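Local coordinates for protein putative Nitroreductase (Anabaena variabilis ATCC 29413, PDB 3EO7) that binds flavin mononucleotide and is probably an oxidoreductase of the nitroreductase family, at residues A181-C186 with F484-V489; F356-Q361 with I435-D440; M458-L463 with V501-T506. All coordinates share one frame; numbering follows the deposited sequence.

Interaction 1 (A181-C186 with F484-V489). With PGR (R-1,2-propanediol), chain R.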
loop_
_atom_site.group_PDB
_atom_site.type_symbol
_atom_site.label_atom_id
_atom_site.label_comp_id
_atom_site.label_asym_id
_atom_site.label_seq_id
_atom_site.Cartn_x
_atom_site.Cartn_y
_atom_site.Cartn_z
ATOM N N ALA A 181 -11.289 10.104 -1.662
ATOM C CA ALA A 181 -9.841 10.102 -1.749
ATOM C C ALA A 181 -9.150 9.426 -0.563
ATOM O O ALA A 181 -8.058 8.918 -0.750
ATOM C CB ALA A 181 -9.258 11.524 -1.929
ATOM N N TYR A 182 -9.725 9.459 0.639
ATOM C CA TYR A 182 -9.035 8.852 1.776
ATOM C C TYR A 182 -8.782 7.356 1.574
ATOM O O TYR A 182 -7.686 6.882 1.904
ATOM C CB TYR A 182 -9.734 9.118 3.101
ATOM C CG TYR A 182 -8.802 9.100 4.280
ATOM C CD1 TYR A 182 -7.859 10.126 4.462
ATOM C CD2 TYR A 182 -8.855 8.094 5.249
ATOM C CE1 TYR A 182 -7.007 10.129 5.558
ATOM C CE2 TYR A 182 -8.009 8.129 6.368
ATOM C CZ TYR A 182 -7.105 9.133 6.518
ATOM O OH TYR A 182 -6.295 9.141 7.626
ATOM N N ARG A 183 -9.742 6.622 0.978
ATOM C CA ARG A 183 -9.518 5.214 0.663
ATOM C C ARG A 183 -8.336 5.084 -0.298
ATOM O O ARG A 183 -7.407 4.314 -0.055
ATOM C CB ARG A 183 -10.743 4.603 -0.033
ATOM C CG ARG A 183 -11.996 4.578 0.802
ATOM C CD ARG A 183 -13.096 4.103 -0.110
ATOM N NE ARG A 183 -14.428 3.951 0.446
ATOM C CZ ARG A 183 -15.228 2.918 0.164
ATOM N NH1 ARG A 183 -14.783 1.882 -0.543
ATOM N NH2 ARG A 183 -16.464 2.888 0.633
ATOM N N ARG A 184 -8.380 5.862 -1.383
ATOM C CA ARG A 184 -7.355 5.782 -2.426
ATOM C C ARG A 184 -5.964 6.170 -1.900
ATOM O O ARG A 184 -4.965 5.526 -2.234
ATOM C CB ARG A 184 -7.709 6.645 -3.660
ATOM C CG ARG A 184 -9.117 6.444 -4.203
ATOM C CD ARG A 184 -9.418 5.037 -4.668
ATOM N NE ARG A 184 -10.659 5.083 -5.441
ATOM C CZ ARG A 184 -11.884 5.108 -4.927
ATOM N NH1 ARG A 184 -12.113 4.917 -3.637
ATOM N NH2 ARG A 184 -12.915 5.261 -5.742
ATOM N N ILE A 185 -5.897 7.211 -1.083
ATOM C CA ILE A 185 -4.644 7.646 -0.498
ATOM C C ILE A 185 -4.005 6.524 0.308
ATOM O O ILE A 185 -2.805 6.260 0.208
ATOM C CB ILE A 185 -4.898 8.854 0.436
ATOM C CG1 ILE A 185 -5.130 10.125 -0.390
ATOM C CG2 ILE A 185 -3.700 9.096 1.400
ATOM C CD1 ILE A 185 -5.723 11.301 0.411
ATOM N N CYS A 186 -4.803 5.859 1.138
ATOM C CA CYS A 186 -4.256 4.792 1.980
ATOM C C CYS A 186 -3.828 3.576 1.157
ATOM O O CYS A 186 -2.797 2.976 1.442
ATOM C CB CYS A 186 -5.232 4.436 3.071
ATOM S SG CYS A 186 -5.419 5.806 4.311
ATOM N N PHE A 484 -15.708 0.793 -6.905
ATOM C CA PHE A 484 -16.567 -0.347 -7.203
ATOM C C PHE A 484 -17.911 -0.177 -6.507
ATOM O O PHE A 484 -18.065 0.709 -5.648
ATOM C CB PHE A 484 -15.846 -1.648 -6.744
ATOM C CG PHE A 484 -15.258 -1.545 -5.362
ATOM C CD1 PHE A 484 -16.043 -1.763 -4.245
ATOM C CD2 PHE A 484 -13.919 -1.153 -5.190
ATOM C CE1 PHE A 484 -15.502 -1.613 -2.954
ATOM C CE2 PHE A 484 -13.384 -1.011 -3.903
ATOM C CZ PHE A 484 -14.182 -1.235 -2.797
ATOM N N PHE A 485 -18.894 -0.987 -6.898
ATOM C CA PHE A 485 -20.201 -0.927 -6.259
ATOM C C PHE A 485 -20.143 -1.747 -4.977
ATOM O O PHE A 485 -20.496 -2.928 -4.964
ATOM C CB PHE A 485 -21.286 -1.376 -7.218
ATOM C CG PHE A 485 -21.533 -0.400 -8.341
ATOM C CD1 PHE A 485 -21.824 0.928 -8.074
ATOM C CD2 PHE A 485 -21.534 -0.829 -9.665
ATOM C CE1 PHE A 485 -22.065 1.825 -9.110
ATOM C CE2 PHE A 485 -21.778 0.065 -10.709
ATOM C CZ PHE A 485 -22.025 1.381 -10.430
ATOM N N ASP A 486 -19.759 -1.062 -3.890
ATOM C CA ASP A 486 -19.464 -1.704 -2.613
ATOM C C ASP A 486 -20.467 -2.769 -2.161
ATOM O O ASP A 486 -20.085 -3.909 -1.929
ATOM C CB ASP A 486 -19.369 -0.642 -1.509
ATOM C CG ASP A 486 -18.215 0.359 -1.738
ATOM O OD1 ASP A 486 -18.280 1.080 -2.770
ATOM O OD2 ASP A 486 -17.287 0.406 -0.882
ATOM N N ASP A 487 -21.716 -2.375 -2.001
ATOM C CA ASP A 487 -22.714 -3.282 -1.424
ATOM C C ASP A 487 -23.074 -4.405 -2.357
ATOM O O ASP A 487 -23.354 -5.523 -1.898
ATOM C CB ASP A 487 -23.977 -2.521 -0.994
ATOM C CG ASP A 487 -23.741 -1.586 0.204
ATOM O OD1 ASP A 487 -22.815 -1.835 0.994
ATOM O OD2 ASP A 487 -24.483 -0.605 0.309
ATOM N N GLN A 488 -22.998 -4.153 -3.661
ATOM C CA GLN A 488 -23.395 -5.147 -4.651
ATOM C C GLN A 488 -22.414 -6.293 -4.796
ATOM O O GLN A 488 -22.771 -7.376 -5.263
ATOM C CB GLN A 488 -23.660 -4.447 -5.997
ATOM C CG GLN A 488 -24.966 -3.615 -6.039
ATOM C CD GLN A 488 -24.963 -2.375 -5.153
ATOM O OE1 GLN A 488 -23.937 -1.704 -5.003
ATOM N NE2 GLN A 488 -26.110 -2.073 -4.535
ATOM N N VAL A 489 -21.161 -6.079 -4.409
ATOM C CA VAL A 489 -20.174 -7.127 -4.517
ATOM C C VAL A 489 -20.577 -8.367 -3.711
ATOM O O VAL A 489 -20.551 -9.494 -4.225
ATOM C CB VAL A 489 -18.762 -6.670 -4.072
ATOM C CG1 VAL A 489 -17.754 -7.857 -4.144
ATOM C CG2 VAL A 489 -18.273 -5.495 -4.898
HETATM C C1 PGR R . -22.003 -4.854 2.299
HETATM C C2 PGR R . -23.198 -5.815 2.296
HETATM C C3 PGR R . -24.434 -5.152 2.893
HETATM O O1 PGR R . -21.014 -5.303 3.249
HETATM O O2 PGR R . -23.558 -6.255 0.971
#
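At the edge of the Arg183 guanidinium, in its plane, lie Asp486 OD2 and the ring atom Phe484 CZ; the Asp486 carboxylate stands almost upright to that plane, the two turned 87° apart. The grip is end-on, with both terminal nitrogens converging on one oxygen: Arg183 NH1 reaches Asp486 OD2 at 2.9 Å and Arg183 NH2 reaches the same OD2 at 3.0 Å. The bonds are bent (148° and 143°), as expected when two N-H groups share one acceptor, and they meet the carboxylate differently, NH1 on the syn lone pair of OD2 and NH2 from above the plane. The Phe484 ring crosses Arg183 obliquely, its CZ 3.9 Å from Arg183 NH1. With the Arg183 chain extended from CG to NE, the charge is carried well away from its helix, and the gap between backbones whose nearest CA atoms, Arg183 and Phe484, are 11.9 Å apart is bridged. The salt bridge thus joins the start of helix 181-202 to helix 486-493, in two regions of the chain that both match the nitroreductase family and are probably related. The N-terminal region fills in between them: Arg183 NE and NH2 bond to Thr17 OG1 and His14 O, and Asp486 OD1 accepts from Tyr19 N, while OD2 takes both arginine bonds. These bonds probably help to fix the rotation of both buried charged groups. Further along helix 486-493, Asp487 O accepts from O2 of an R-1,2-propanediol, probably a crystallisation additive, at 3.0 Å.

Interaction 2 (F356-Q361 with I435-D440)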
loop_
_atom_site.group_PDB
_atom_site.type_symbol
_atom_site.label_atom_id
_atom_site.label_comp_id
_atom_site.label_asym_id
_atom_site.label_seq_id
_atom_site.Cartn_x
_atom_site.Cartn_y
_atom_site.Cartn_z
ATOM N N PHE A 356 3.735 -15.712 -3.505
ATOM C CA PHE A 356 4.613 -14.572 -3.297
ATOM C C PHE A 356 3.935 -13.528 -2.403
ATOM O O PHE A 356 4.577 -12.879 -1.596
ATOM C CB PHE A 356 5.070 -13.957 -4.598
ATOM C CG PHE A 356 5.913 -12.731 -4.389
ATOM C CD1 PHE A 356 7.192 -12.868 -3.868
ATOM C CD2 PHE A 356 5.459 -11.473 -4.690
ATOM C CE1 PHE A 356 7.998 -11.754 -3.641
ATOM C CE2 PHE A 356 6.280 -10.339 -4.480
ATOM C CZ PHE A 356 7.545 -10.492 -3.940
ATOM N N THR A 357 2.621 -13.377 -2.566
ATOM C CA THR A 357 1.897 -12.335 -1.859
ATOM C C THR A 357 1.653 -12.703 -0.402
ATOM O O THR A 357 1.875 -11.882 0.482
ATOM C CB THR A 357 0.565 -12.068 -2.566
ATOM O OG1 THR A 357 0.836 -11.679 -3.923
ATOM C CG2 THR A 357 -0.266 -10.981 -1.816
ATOM N N TYR A 358 1.185 -13.930 -0.176
ATOM C CA TYR A 358 0.783 -14.406 1.154
ATOM C C TYR A 358 1.692 -15.364 1.908
ATOM O O TYR A 358 1.415 -15.641 3.081
ATOM C CB TYR A 358 -0.604 -15.063 1.056
ATOM C CG TYR A 358 -1.703 -14.115 0.618
ATOM C CD1 TYR A 358 -2.410 -13.386 1.540
ATOM C CD2 TYR A 358 -2.036 -13.972 -0.720
ATOM C CE1 TYR A 358 -3.449 -12.530 1.152
ATOM C CE2 TYR A 358 -3.062 -13.105 -1.119
ATOM C CZ TYR A 358 -3.766 -12.402 -0.166
ATOM O OH TYR A 358 -4.793 -11.562 -0.525
ATOM N N GLN A 359 2.718 -15.897 1.241
ATOM C CA GLN A 359 3.630 -16.905 1.804
ATOM C C GLN A 359 5.082 -16.441 1.705
ATOM O O GLN A 359 5.948 -17.114 1.105
ATOM C CB GLN A 359 3.427 -18.245 1.089
ATOM C CG GLN A 359 1.955 -18.676 0.912
ATOM C CD GLN A 359 1.182 -18.968 2.200
ATOM O OE1 GLN A 359 1.743 -19.455 3.200
ATOM N NE2 GLN A 359 -0.142 -18.721 2.162
ATOM N N PRO A 360 5.373 -15.265 2.305
ATOM C CA PRO A 360 6.726 -14.714 2.213
ATOM C C PRO A 360 7.786 -15.628 2.829
ATOM O O PRO A 360 8.949 -15.541 2.449
ATOM C CB PRO A 360 6.618 -13.384 2.941
ATOM C CG PRO A 360 5.491 -13.594 3.916
ATOM C CD PRO A 360 4.506 -14.432 3.153
ATOM N N GLN A 361 7.379 -16.512 3.731
ATOM C CA GLN A 361 8.310 -17.461 4.352
ATOM C C GLN A 361 8.946 -18.400 3.329
ATOM O O GLN A 361 9.982 -18.988 3.582
ATOM C CB GLN A 361 7.647 -18.248 5.456
ATOM C CG GLN A 361 6.693 -19.365 5.030
ATOM C CD GLN A 361 5.302 -18.878 4.618
ATOM O OE1 GLN A 361 4.990 -17.686 4.640
ATOM N NE2 GLN A 361 4.456 -19.830 4.228
ATOM N N ILE A 435 -9.084 -10.477 -7.371
ATOM C CA ILE A 435 -8.891 -10.643 -5.937
ATOM C C ILE A 435 -9.499 -9.497 -5.118
ATOM O O ILE A 435 -9.182 -8.327 -5.332
ATOM C CB ILE A 435 -7.389 -10.818 -5.633
ATOM C CG1 ILE A 435 -6.856 -12.059 -6.375
ATOM C CG2 ILE A 435 -7.108 -10.951 -4.126
ATOM C CD1 ILE A 435 -5.381 -12.256 -6.162
ATOM N N PHE A 436 -10.379 -9.859 -4.187
ATOM C CA PHE A 436 -11.066 -8.925 -3.311
ATOM C C PHE A 436 -10.496 -9.011 -1.903
ATOM O O PHE A 436 -10.462 -10.081 -1.317
ATOM C CB PHE A 436 -12.559 -9.252 -3.234
ATOM C CG PHE A 436 -13.283 -9.059 -4.530
ATOM C CD1 PHE A 436 -13.228 -10.019 -5.528
ATOM C CD2 PHE A 436 -13.960 -7.886 -4.779
ATOM C CE1 PHE A 436 -13.848 -9.781 -6.758
ATOM C CE2 PHE A 436 -14.576 -7.657 -5.989
ATOM C CZ PHE A 436 -14.513 -8.599 -6.975
ATOM N N HIS A 437 -10.009 -7.879 -1.394
ATOM C CA HIS A 437 -9.588 -7.778 -0.021
ATOM C C HIS A 437 -10.749 -7.169 0.741
ATOM O O HIS A 437 -11.316 -6.144 0.338
ATOM C CB HIS A 437 -8.331 -6.902 0.090
ATOM C CG HIS A 437 -7.121 -7.561 -0.465
ATOM N ND1 HIS A 437 -6.338 -6.976 -1.433
ATOM C CD2 HIS A 437 -6.586 -8.782 -0.225
ATOM C CE1 HIS A 437 -5.344 -7.794 -1.734
ATOM N NE2 HIS A 437 -5.475 -8.908 -1.025
ATOM N N THR A 438 -11.099 -7.802 1.850
ATOM C CA THR A 438 -12.228 -7.377 2.638
ATOM C C THR A 438 -11.891 -7.319 4.122
ATOM O O THR A 438 -10.872 -7.844 4.571
ATOM C CB THR A 438 -13.408 -8.365 2.466
ATOM O OG1 THR A 438 -13.141 -9.556 3.207
ATOM C CG2 THR A 438 -13.690 -8.708 0.954
ATOM N N SER A 439 -12.762 -6.667 4.869
ATOM C CA SER A 439 -12.636 -6.598 6.310
ATOM C C SER A 439 -13.964 -6.366 7.002
ATOM O O SER A 439 -14.797 -5.606 6.524
ATOM C CB SER A 439 -11.682 -5.449 6.712
ATOM O OG SER A 439 -11.388 -5.460 8.099
ATOM N N ASP A 440 -14.172 -7.045 8.113
ATOM C CA ASP A 440 -15.279 -6.753 8.980
ATOM C C ASP A 440 -14.900 -5.487 9.732
ATOM O O ASP A 440 -14.113 -5.510 10.672
ATOM C CB ASP A 440 -15.557 -7.937 9.919
ATOM C CG ASP A 440 -16.611 -7.639 10.970
ATOM O OD1 ASP A 440 -16.996 -6.461 11.231
ATOM O OD2 ASP A 440 -17.065 -8.647 11.560
#
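One polar bond carries this contact: Tyr358 OH and His437 NE2 lie 2.8 Å apart and are hydrogen-bonded, either being able to give the proton. The hydroxyl meets the imidazole at its edge, near the ring plane, and the two side chains approach from opposite directions, long enough together to cover the 12.4 Å from Tyr358 CA to His437 CA. Tyr358 CG stands anti to its own carbonyl carbon (chi1 -63°), which sends the ring off the helix end toward the strand. The hydroxyl is also bonded to Thr382 OG1, so two polar groups hold it. An alanine in place of His437 is likely to take away one of these two polar partners of the tyrosine hydroxyl and to open a gap beside it. Van der Waals contact is slight, with Tyr358 OH 4.3 Å from Ile435 CG2. Within the turn that follows the helix, Gln361 NE2 gives a nearly straight bond (169°) to Gln359 OE1, 2.9 Å away and on a lone pair in the carbonyl plane. The contact joins the C-terminal end of helix 347-358 to strand 433-439, which runs between strands 381-390 and 500-508, while helix 452-473 packs against both segments through Leu467 on Thr357 and Leu463 on His437.

Interaction 3 (M458-L463 with V501-T506). With FMN (flavin mononucleotide), chain B.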
loop_
_atom_site.group_PDB
_atom_site.type_symbol
_atom_site.label_atom_id
_atom_site.label_comp_id
_atom_site.label_asym_id
_atom_site.label_seq_id
_atom_site.Cartn_x
_atom_site.Cartn_y
_atom_site.Cartn_z
HETATM N N MSE A 458 -3.933 0.529 3.911
HETATM C CA MSE A 458 -2.489 0.409 3.668
HETATM C C MSE A 458 -2.085 -1.070 3.536
HETATM O O MSE A 458 -1.304 -1.433 2.654
HETATM C CB MSE A 458 -1.673 1.121 4.727
HETATM C CG MSE A 458 -1.729 2.636 4.541
HETATM SE SE MSE A 458 -0.538 3.585 5.754
HETATM C CE MSE A 458 -1.506 3.417 7.390
ATOM N N ASP A 459 -2.615 -1.939 4.388
ATOM C CA ASP A 459 -2.286 -3.364 4.278
ATOM C C ASP A 459 -2.757 -3.963 2.947
ATOM O O ASP A 459 -2.025 -4.745 2.340
ATOM C CB ASP A 459 -2.858 -4.161 5.445
ATOM C CG ASP A 459 -2.027 -4.031 6.722
ATOM O OD1 ASP A 459 -0.862 -3.521 6.672
ATOM O OD2 ASP A 459 -2.577 -4.450 7.798
ATOM N N ALA A 460 -3.967 -3.610 2.500
ATOM C CA ALA A 460 -4.485 -4.088 1.227
ATOM C C ALA A 460 -3.626 -3.628 0.061
ATOM O O ALA A 460 -3.330 -4.413 -0.864
ATOM C CB ALA A 460 -5.952 -3.662 1.037
ATOM N N GLY A 461 -3.187 -2.372 0.093
ATOM C CA GLY A 461 -2.280 -1.868 -0.946
ATOM C C GLY A 461 -0.933 -2.568 -0.932
ATOM O O GLY A 461 -0.338 -2.805 -1.978
ATOM N N HIS A 462 -0.442 -2.911 0.256
ATOM C CA HIS A 462 0.822 -3.623 0.424
ATOM C C HIS A 462 0.686 -5.029 -0.216
ATOM O O HIS A 462 1.500 -5.429 -1.055
ATOM C CB HIS A 462 1.182 -3.646 1.916
ATOM C CG HIS A 462 2.493 -4.303 2.257
ATOM N ND1 HIS A 462 3.033 -4.196 3.523
ATOM C CD2 HIS A 462 3.358 -5.073 1.545
ATOM C CE1 HIS A 462 4.161 -4.883 3.577
ATOM N NE2 HIS A 462 4.390 -5.415 2.393
ATOM N N LEU A 463 -0.356 -5.765 0.140
ATOM C CA LEU A 463 -0.649 -7.053 -0.523
ATOM C C LEU A 463 -0.762 -6.830 -2.033
ATOM O O LEU A 463 -0.201 -7.593 -2.820
ATOM C CB LEU A 463 -1.938 -7.666 0.040
ATOM C CG LEU A 463 -1.907 -8.150 1.488
ATOM C CD1 LEU A 463 -3.339 -8.589 1.900
ATOM C CD2 LEU A 463 -0.878 -9.310 1.678
ATOM N N VAL A 501 -15.818 -4.831 1.317
ATOM C CA VAL A 501 -14.760 -4.867 0.316
ATOM C C VAL A 501 -13.943 -3.577 0.427
ATOM O O VAL A 501 -14.517 -2.467 0.424
ATOM C CB VAL A 501 -15.315 -5.025 -1.116
ATOM C CG1 VAL A 501 -14.208 -4.862 -2.140
ATOM C CG2 VAL A 501 -16.041 -6.383 -1.279
ATOM N N ILE A 502 -12.629 -3.747 0.565
ATOM C CA ILE A 502 -11.648 -2.659 0.697
ATOM C C ILE A 502 -10.910 -2.388 -0.615
ATOM O O ILE A 502 -10.626 -1.255 -0.948
ATOM C CB ILE A 502 -10.578 -3.061 1.786
ATOM C CG1 ILE A 502 -11.261 -3.323 3.129
ATOM C CG2 ILE A 502 -9.481 -2.021 1.930
ATOM C CD1 ILE A 502 -12.101 -2.170 3.554
ATOM N N TYR A 503 -10.574 -3.442 -1.359
ATOM C CA TYR A 503 -9.775 -3.264 -2.561
ATOM C C TYR A 503 -9.991 -4.430 -3.496
ATOM O O TYR A 503 -10.366 -5.514 -3.052
ATOM C CB TYR A 503 -8.298 -3.141 -2.154
ATOM C CG TYR A 503 -7.299 -2.702 -3.199
ATOM C CD1 TYR A 503 -7.621 -1.744 -4.161
ATOM C CD2 TYR A 503 -6.001 -3.199 -3.177
ATOM C CE1 TYR A 503 -6.711 -1.335 -5.111
ATOM C CE2 TYR A 503 -5.048 -2.780 -4.110
ATOM C CZ TYR A 503 -5.402 -1.832 -5.057
ATOM O OH TYR A 503 -4.533 -1.389 -5.972
ATOM N N ILE A 504 -9.748 -4.171 -4.781
ATOM C CA ILE A 504 -9.860 -5.139 -5.856
ATOM C C ILE A 504 -8.572 -5.116 -6.675
ATOM O O ILE A 504 -8.032 -4.054 -6.977
ATOM C CB ILE A 504 -11.043 -4.794 -6.791
ATOM C CG1 ILE A 504 -12.338 -4.845 -5.995
ATOM C CG2 ILE A 504 -11.046 -5.648 -8.064
ATOM C CD1 ILE A 504 -13.589 -4.402 -6.806
ATOM N N THR A 505 -8.090 -6.300 -7.011
ATOM C CA THR A 505 -6.931 -6.454 -7.893
ATOM C C THR A 505 -7.307 -7.444 -9.011
ATOM O O THR A 505 -7.626 -8.593 -8.732
ATOM C CB THR A 505 -5.674 -6.935 -7.170
ATOM O OG1 THR A 505 -5.308 -6.031 -6.130
ATOM C CG2 THR A 505 -4.480 -7.127 -8.186
ATOM N N THR A 506 -7.281 -6.959 -10.250
ATOM C CA THR A 506 -7.586 -7.747 -11.435
ATOM C C THR A 506 -6.298 -8.351 -11.962
ATOM O O THR A 506 -5.235 -7.757 -11.844
ATOM C CB THR A 506 -8.278 -6.921 -12.561
ATOM O OG1 THR A 506 -7.398 -5.874 -13.023
ATOM C CG2 THR A 506 -9.640 -6.320 -12.063
HETATM N N1 FMN B . -6.427 1.568 -13.055
HETATM C C2 FMN B . -7.624 1.449 -13.741
HETATM O O2 FMN B . -7.642 1.348 -14.963
HETATM N N3 FMN B . -8.846 1.468 -13.124
HETATM C C4 FMN B . -8.972 1.647 -11.779
HETATM O O4 FMN B . -10.088 1.469 -11.257
HETATM C C4A FMN B . -7.793 1.766 -11.046
HETATM N N5 FMN B . -7.852 2.002 -9.686
HETATM C C5A FMN B . -6.660 2.031 -8.933
HETATM C C6 FMN B . -6.678 2.149 -7.548
HETATM C C7 FMN B . -5.500 2.202 -6.804
HETATM C C7M FMN B . -5.556 2.210 -5.269
HETATM C C8 FMN B . -4.272 2.131 -7.448
HETATM C C8M FMN B . -2.969 1.988 -6.688
HETATM C C9 FMN B . -4.223 2.005 -8.849
HETATM C C9A FMN B . -5.418 1.953 -9.588
HETATM N N10 FMN B . -5.378 1.838 -10.973
HETATM C C10 FMN B . -6.539 1.730 -11.690
HETATM C "C1'" FMN B . -4.084 1.999 -11.745
HETATM C "C2'" FMN B . -3.626 3.439 -11.859
HETATM O "O2'" FMN B . -4.374 4.106 -12.899
HETATM C "C3'" FMN B . -2.125 3.466 -12.141
HETATM O "O3'" FMN B . -1.405 2.975 -11.006
HETATM C "C4'" FMN B . -1.594 4.845 -12.574
HETATM O "O4'" FMN B . -2.215 5.272 -13.820
HETATM C "C5'" FMN B . -0.086 4.801 -12.728
HETATM O "O5'" FMN B . 0.321 3.844 -13.669
HETATM P P FMN B . 1.297 2.657 -13.296
HETATM O O1P FMN B . 0.589 1.778 -12.270
HETATM O O2P FMN B . 1.534 1.926 -14.612
HETATM O O3P FMN B . 2.579 3.205 -12.742
#
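A classic beta bulge breaks the regular pairing of strand 500-508 just where it meets the helix: Ile502 and Tyr503 both face His437 of the neighbouring strand, and the CB of each of these successive residues points toward helix 458-463. Ala460 is the helix residue that receives them. Its CB touches Tyr503 CB at 4.0 Å and Ile502 CG2 at the same distance, so one methyl packs against both residues of the bulge. For Ile502 the touching branch is CG2, while the rest of the chain leads away. The closest approach belongs to the tyrosine ring, whose edge comes up to the helix backbone with Tyr503 CD2 3.7 Å from Ala460 O. A step farther on, Gly461 CA passes Tyr503 CE2 obliquely at 4.3 Å. Helix and strand run nearly parallel, their short axes 8.4 Å apart at closest approach and 15° from each other in direction, and the small residues Ala460 and Gly461 suit such near packing.

The torsion that places CG of Tyr503 opposite the backbone N (chi1 -169°) carries its ring past the helix to the flavin. There Tyr503 CE1 lies 3.7 Å from FMN C7M, the methyl on the benzenoid ring, and the hydroxyl reaches the dimethyl end as well, Tyr503 OH being 3.8 Å from FMN C8M. The hydroxyl is bonded to His191 NE2 of helix 181-202, which probably limits the swing of the ring, and Leu187 of that helix also touches both Ala460 and Tyr503. What results is the sheet-and-helix core of a nitroreductase-family flavoprotein, in which a buried helix backs the strand whose tyrosine lines the FMN pocket beside the dimethylbenzene end of the isoalloxazine.

Overall arrangement
From the N terminus, helix 181-202 opens interaction 1, which closes only at 484-489 and so spans 297 intervening residues. Interaction 2 lies wholly within that span, running from the end of helix 347-358 to strand 433-439. Interaction 3 begins later, at 458-463, and ends at 501-506, beyond the second segment of interaction 1, so these two cross. Interactions 2 and 3 follow in series and share a sheet, in which strands 433-439 and 500-508 are antiparallel neighbours. Interaction 3 sets helix 452-473 against strand 500-508, on which Phe484 and Val489 of interaction 1 also pack. The centres of interactions 2 and 3 are about 8 Å apart, those of 1 and 2 about 17 Å.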